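Local atomic coordinates of uncharacterized conserved protein (Vibrio parahaemolyticus, PDB entry 3MUQ), a protein that is of unknown function but resembles periplasmic binding proteins and probably binds a small ligand outside the cytoplasm. Residues V87-K99 with V104-A116. Sequence-based numbering, arbitrary orientation.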
loop_
_atom_site.group_PDB
_atom_site.type_symbol
_atom_site.label_atom_id
_atom_site.label_comp_id
_atom_site.label_asym_id
_atom_site.label_seq_id
_atom_site.Cartn_x
_atom_site.Cartn_y
_atom_site.Cartn_z
ATOM N N VAL A 87 -16.903 6.068 2.245
ATOM C CA VAL A 87 -17.844 7.163 2.034
ATOM C C VAL A 87 -19.274 6.646 2.116
ATOM O O VAL A 87 -19.517 5.458 1.908
ATOM C CB VAL A 87 -17.637 7.858 0.668
ATOM C CG1 VAL A 87 -16.207 8.419 0.555
ATOM C CG2 VAL A 87 -17.943 6.895 -0.481
ATOM N N ILE A 88 -20.208 7.539 2.428
ATOM C CA ILE A 88 -21.615 7.181 2.472
ATOM C C ILE A 88 -22.251 7.733 1.208
ATOM O O ILE A 88 -22.222 8.935 0.959
ATOM C CB ILE A 88 -22.364 7.790 3.684
ATOM C CG1 ILE A 88 -21.695 7.424 5.008
ATOM C CG2 ILE A 88 -23.854 7.367 3.663
ATOM C CD1 ILE A 88 -21.493 5.904 5.234
ATOM N N VAL A 89 -22.802 6.849 0.392
ATOM C CA VAL A 89 -23.452 7.280 -0.831
ATOM C C VAL A 89 -24.957 7.031 -0.736
ATOM O O VAL A 89 -25.414 6.218 0.072
ATOM C CB VAL A 89 -22.862 6.565 -2.049
ATOM C CG1 VAL A 89 -21.310 6.644 -2.001
ATOM C CG2 VAL A 89 -23.348 5.132 -2.108
ATOM N N GLY A 90 -25.724 7.757 -1.542
ATOM C CA GLY A 90 -27.168 7.624 -1.535
ATOM C C GLY A 90 -27.796 8.409 -2.670
ATOM O O GLY A 90 -27.092 8.924 -3.529
ATOM N N PRO A 91 -29.134 8.505 -2.678
ATOM C CA PRO A 91 -29.798 9.182 -3.794
ATOM C C PRO A 91 -29.447 10.655 -3.747
ATOM O O PRO A 91 -29.311 11.220 -2.656
ATOM C CB PRO A 91 -31.294 8.983 -3.497
ATOM C CG PRO A 91 -31.352 7.786 -2.571
ATOM C CD PRO A 91 -30.089 7.881 -1.745
ATOM N N LYS A 92 -29.309 11.273 -4.913
ATOM C CA LYS A 92 -28.994 12.690 -4.971
ATOM C C LYS A 92 -29.972 13.501 -4.108
ATOM O O LYS A 92 -29.594 14.485 -3.481
ATOM C CB LYS A 92 -28.998 13.180 -6.422
ATOM C CG LYS A 92 -28.441 14.587 -6.599
ATOM C CD LYS A 92 -28.479 15.030 -8.056
ATOM C CE LYS A 92 -27.340 15.996 -8.375
ATOM N NZ LYS A 92 -27.164 17.049 -7.331
ATOM N N ALA A 93 -31.225 13.063 -4.062
ATOM C CA ALA A 93 -32.258 13.766 -3.312
ATOM C C ALA A 93 -32.165 13.586 -1.785
ATOM O O ALA A 93 -32.829 14.295 -1.045
ATOM C CB ALA A 93 -33.649 13.358 -3.823
ATOM N N ASP A 94 -31.370 12.624 -1.318
ATOM C CA ASP A 94 -31.069 12.503 0.110
ATOM C C ASP A 94 -32.305 12.586 1.015
ATOM O O ASP A 94 -32.409 13.470 1.866
ATOM C CB ASP A 94 -30.078 13.589 0.505
ATOM C CG ASP A 94 -29.610 13.477 1.939
ATOM O OD1 ASP A 94 -29.704 12.384 2.546
ATOM O OD2 ASP A 94 -29.129 14.501 2.459
ATOM N N PRO A 95 -33.222 11.632 0.863
ATOM C CA PRO A 95 -34.511 11.680 1.559
ATOM C C PRO A 95 -34.394 11.581 3.077
ATOM O O PRO A 95 -35.312 12.031 3.766
ATOM C CB PRO A 95 -35.260 10.467 0.991
ATOM C CG PRO A 95 -34.180 9.540 0.554
ATOM C CD PRO A 95 -33.089 10.426 0.028
ATOM N N ALA A 96 -33.308 11.012 3.598
ATOM C CA ALA A 96 -33.118 10.987 5.051
ATOM C C ALA A 96 -32.460 12.263 5.567
ATOM O O ALA A 96 -32.252 12.422 6.773
ATOM C CB ALA A 96 -32.307 9.756 5.487
ATOM N N LYS A 97 -32.120 13.161 4.650
ATOM C CA LYS A 97 -31.450 14.406 5.002
ATOM C C LYS A 97 -30.197 14.174 5.862
ATOM O O LYS A 97 -30.042 14.778 6.925
ATOM C CB LYS A 97 -32.415 15.369 5.718
ATOM C CG LYS A 97 -33.747 15.617 4.999
ATOM C CD LYS A 97 -33.532 16.046 3.557
ATOM C CE LYS A 97 -34.835 16.050 2.763
ATOM N NZ LYS A 97 -34.583 16.213 1.296
ATOM N N ILE A 98 -29.296 13.310 5.403
ATOM C CA ILE A 98 -28.057 13.077 6.144
ATOM C C ILE A 98 -26.913 13.956 5.650
ATOM O O ILE A 98 -25.870 14.050 6.303
ATOM C CB ILE A 98 -27.569 11.626 6.003
ATOM C CG1 ILE A 98 -27.063 11.388 4.575
ATOM C CG2 ILE A 98 -28.660 10.659 6.406
ATOM C CD1 ILE A 98 -25.890 10.478 4.482
ATOM N N LYS A 99 -27.112 14.571 4.487
ATOM C CA LYS A 99 -26.071 15.311 3.769
ATOM C C LYS A 99 -25.251 16.277 4.635
ATOM O O LYS A 99 -24.055 16.469 4.402
ATOM C CB LYS A 99 -26.694 16.064 2.589
ATOM C CG LYS A 99 -25.722 16.478 1.503
ATOM C CD LYS A 99 -26.443 17.251 0.405
ATOM C CE LYS A 99 -25.469 17.835 -0.619
ATOM N NZ LYS A 99 -24.848 16.811 -1.509
ATOM N N VAL A 104 -20.639 10.292 11.391
ATOM C CA VAL A 104 -21.194 9.173 10.660
ATOM C C VAL A 104 -22.175 8.427 11.570
ATOM O O VAL A 104 -23.113 7.772 11.097
ATOM C CB VAL A 104 -20.092 8.227 10.115
ATOM C CG1 VAL A 104 -19.298 7.610 11.246
ATOM C CG2 VAL A 104 -20.698 7.148 9.238
ATOM N N LEU A 105 -21.983 8.537 12.883
ATOM C CA LEU A 105 -22.928 7.900 13.796
ATOM C C LEU A 105 -24.298 8.602 13.735
ATOM O O LEU A 105 -25.333 7.942 13.764
ATOM C CB LEU A 105 -22.378 7.829 15.223
ATOM C CG LEU A 105 -21.060 7.073 15.426
ATOM C CD1 LEU A 105 -20.812 6.907 16.908
ATOM C CD2 LEU A 105 -21.056 5.707 14.749
ATOM N N ASP A 106 -24.305 9.930 13.619
ATOM C CA ASP A 106 -25.546 10.655 13.348
ATOM C C ASP A 106 -26.189 10.184 12.039
ATOM O O ASP A 106 -27.414 10.011 11.950
ATOM C CB ASP A 106 -25.299 12.166 13.280
ATOM C CG ASP A 106 -24.955 12.759 14.634
ATOM O OD1 ASP A 106 -25.245 12.098 15.661
ATOM O OD2 ASP A 106 -24.392 13.878 14.671
ATOM N N VAL A 107 -25.361 9.978 11.024
ATOM C CA VAL A 107 -25.860 9.509 9.742
ATOM C C VAL A 107 -26.555 8.145 9.882
ATOM O O VAL A 107 -27.685 7.965 9.420
ATOM C CB VAL A 107 -24.752 9.461 8.655
ATOM C CG1 VAL A 107 -25.280 8.794 7.411
ATOM C CG2 VAL A 107 -24.243 10.884 8.328
ATOM N N PHE A 108 -25.899 7.191 10.530
ATOM C CA PHE A 108 -26.512 5.873 10.727
ATOM C C PHE A 108 -27.827 5.960 11.510
ATOM O O PHE A 108 -28.842 5.404 11.093
ATOM C CB PHE A 108 -25.528 4.899 11.385
ATOM C CG PHE A 108 -24.593 4.230 10.407
ATOM C CD1 PHE A 108 -23.922 4.977 9.452
ATOM C CD2 PHE A 108 -24.388 2.856 10.441
ATOM C CE1 PHE A 108 -23.060 4.362 8.544
ATOM C CE2 PHE A 108 -23.525 2.234 9.548
ATOM C CZ PHE A 108 -22.866 2.981 8.598
ATOM N N LYS A 109 -27.815 6.697 12.614
ATOM C CA LYS A 109 -29.005 6.829 13.446
ATOM C C LYS A 109 -30.170 7.418 12.659
ATOM O O LYS A 109 -31.300 6.946 12.764
ATOM C CB LYS A 109 -28.705 7.700 14.667
ATOM C CG LYS A 109 -27.794 7.042 15.677
ATOM C CD LYS A 109 -27.268 8.029 16.707
ATOM C CE LYS A 109 -26.201 7.377 17.575
ATOM N NZ LYS A 109 -25.545 8.344 18.495
ATOM N N GLU A 110 -29.875 8.452 11.873
ATOM C CA GLU A 110 -30.872 9.160 11.082
ATOM C C GLU A 110 -31.477 8.238 10.012
ATOM O O GLU A 110 -32.687 8.215 9.797
ATOM C CB GLU A 110 -30.205 10.375 10.430
ATOM C CG GLU A 110 -31.129 11.457 9.903
ATOM C CD GLU A 110 -30.545 12.854 10.107
ATOM O OE1 GLU A 110 -30.934 13.786 9.363
ATOM O OE2 GLU A 110 -29.697 13.018 11.018
ATOM N N ILE A 111 -30.624 7.487 9.328
ATOM C CA ILE A 111 -31.087 6.531 8.325
ATOM C C ILE A 111 -32.028 5.504 8.964
ATOM O O ILE A 111 -33.119 5.206 8.442
ATOM C CB ILE A 111 -29.891 5.828 7.648
ATOM C CG1 ILE A 111 -29.229 6.794 6.647
ATOM C CG2 ILE A 111 -30.337 4.543 6.969
ATOM C CD1 ILE A 111 -28.019 6.218 5.904
ATOM N N ALA A 112 -31.627 4.981 10.120
ATOM C CA ALA A 112 -32.457 3.999 10.807
ATOM C C ALA A 112 -33.773 4.612 11.284
ATOM O O ALA A 112 -34.837 4.036 11.078
ATOM C CB ALA A 112 -31.709 3.374 11.960
ATOM N N ASN A 113 -33.707 5.790 11.899
ATOM C CA ASN A 113 -34.924 6.387 12.466
ATOM C C ASN A 113 -35.919 6.873 11.412
ATOM O O ASN A 113 -37.117 6.957 11.673
ATOM C CB ASN A 113 -34.595 7.482 13.485
ATOM C CG ASN A 113 -33.860 6.936 14.714
ATOM O OD1 ASN A 113 -34.135 5.828 15.179
ATOM N ND2 ASN A 113 -32.923 7.719 15.243
ATOM N N LYS A 114 -35.433 7.161 10.211
ATOM C CA LYS A 114 -36.328 7.540 9.132
ATOM C C LYS A 114 -36.725 6.317 8.308
ATOM O O LYS A 114 -37.525 6.406 7.366
ATOM C CB LYS A 114 -35.708 8.627 8.254
ATOM C CG LYS A 114 -35.318 9.881 9.022
ATOM C CD LYS A 114 -35.647 11.126 8.226
ATOM C CE LYS A 114 -34.952 12.345 8.798
ATOM N NZ LYS A 114 -34.945 13.457 7.811
ATOM N N ASN A 115 -36.194 5.163 8.690
ATOM C CA ASN A 115 -36.427 3.949 7.926
ATOM C C ASN A 115 -36.193 4.164 6.421
ATOM O O ASN A 115 -36.983 3.734 5.571
ATOM C CB ASN A 115 -37.825 3.389 8.195
ATOM C CG ASN A 115 -37.980 1.987 7.672
ATOM O OD1 ASN A 115 -37.093 1.143 7.836
ATOM N ND2 ASN A 115 -39.095 1.732 7.003
ATOM N N ALA A 116 -35.104 4.854 6.110
ATOM C CA ALA A 116 -34.616 4.975 4.741
ATOM C C ALA A 116 -34.068 3.635 4.264
ATOM O O ALA A 116 -33.770 2.750 5.062
ATOM C CB ALA A 116 -33.523 6.029 4.671
#
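Ile88, late in strand 78-90, faces the first turns of helix 104-113, which runs in roughly the same sense with its axis 31° from that of residues 87-90 and 11.0 Å away at closest approach; two successive type I turns, Pro91 to Asp94 and Asp94 to Lys97, bring the chain back until Ile98 lies against Val107. Ile88 brings CD1 to the edge of the Phe108 ring, 4.0 Å from CE1 and near the ring plane, while its CG2 faces Val107 CG1. With CG1 anti to the backbone N (chi1 172°), Val107 meets Ile98 at a slant, and Ile98 CD1 presses on that methyl at 3.4 Å, an unusually tight fit. The other branch of Ile98, CG2, rests 3.9 Å from Ile111 CG1, so this side chain spans a full helical turn. Strand, return and helix belong to one lobe of a two-lobed fold like that of periplasmic binding proteins; Phe188 of strand 185-188 closes over Ile98, Val104 and Val107, and Trp135 meets the Phe108 ring. Asp94 holds the return in shape: its OD1 takes the Ile98 N-H on the syn side at 3.0 Å, 15° out of the carboxylate plane, and also bonds the Tyr167 hydroxyl. Near the helix C terminus the contact turns polar. Lys114 NZ gives a weak hydrogen bond to Ala96 O at 3.1 Å, with the lysine chain crossing that of Lys97 at about a right angle. Glu110 OE1 lies 2.8 Å from Lys97 O; this carbonyl and Asp101, close to OE2, could favour a proton on Glu110, though the nearby Lys114 ammonium would oppose it. Asn115, with positive phi, is the turning residue of a Schellman motif, and Ala116 sets its CB 4.0 Å from Ala96 CB.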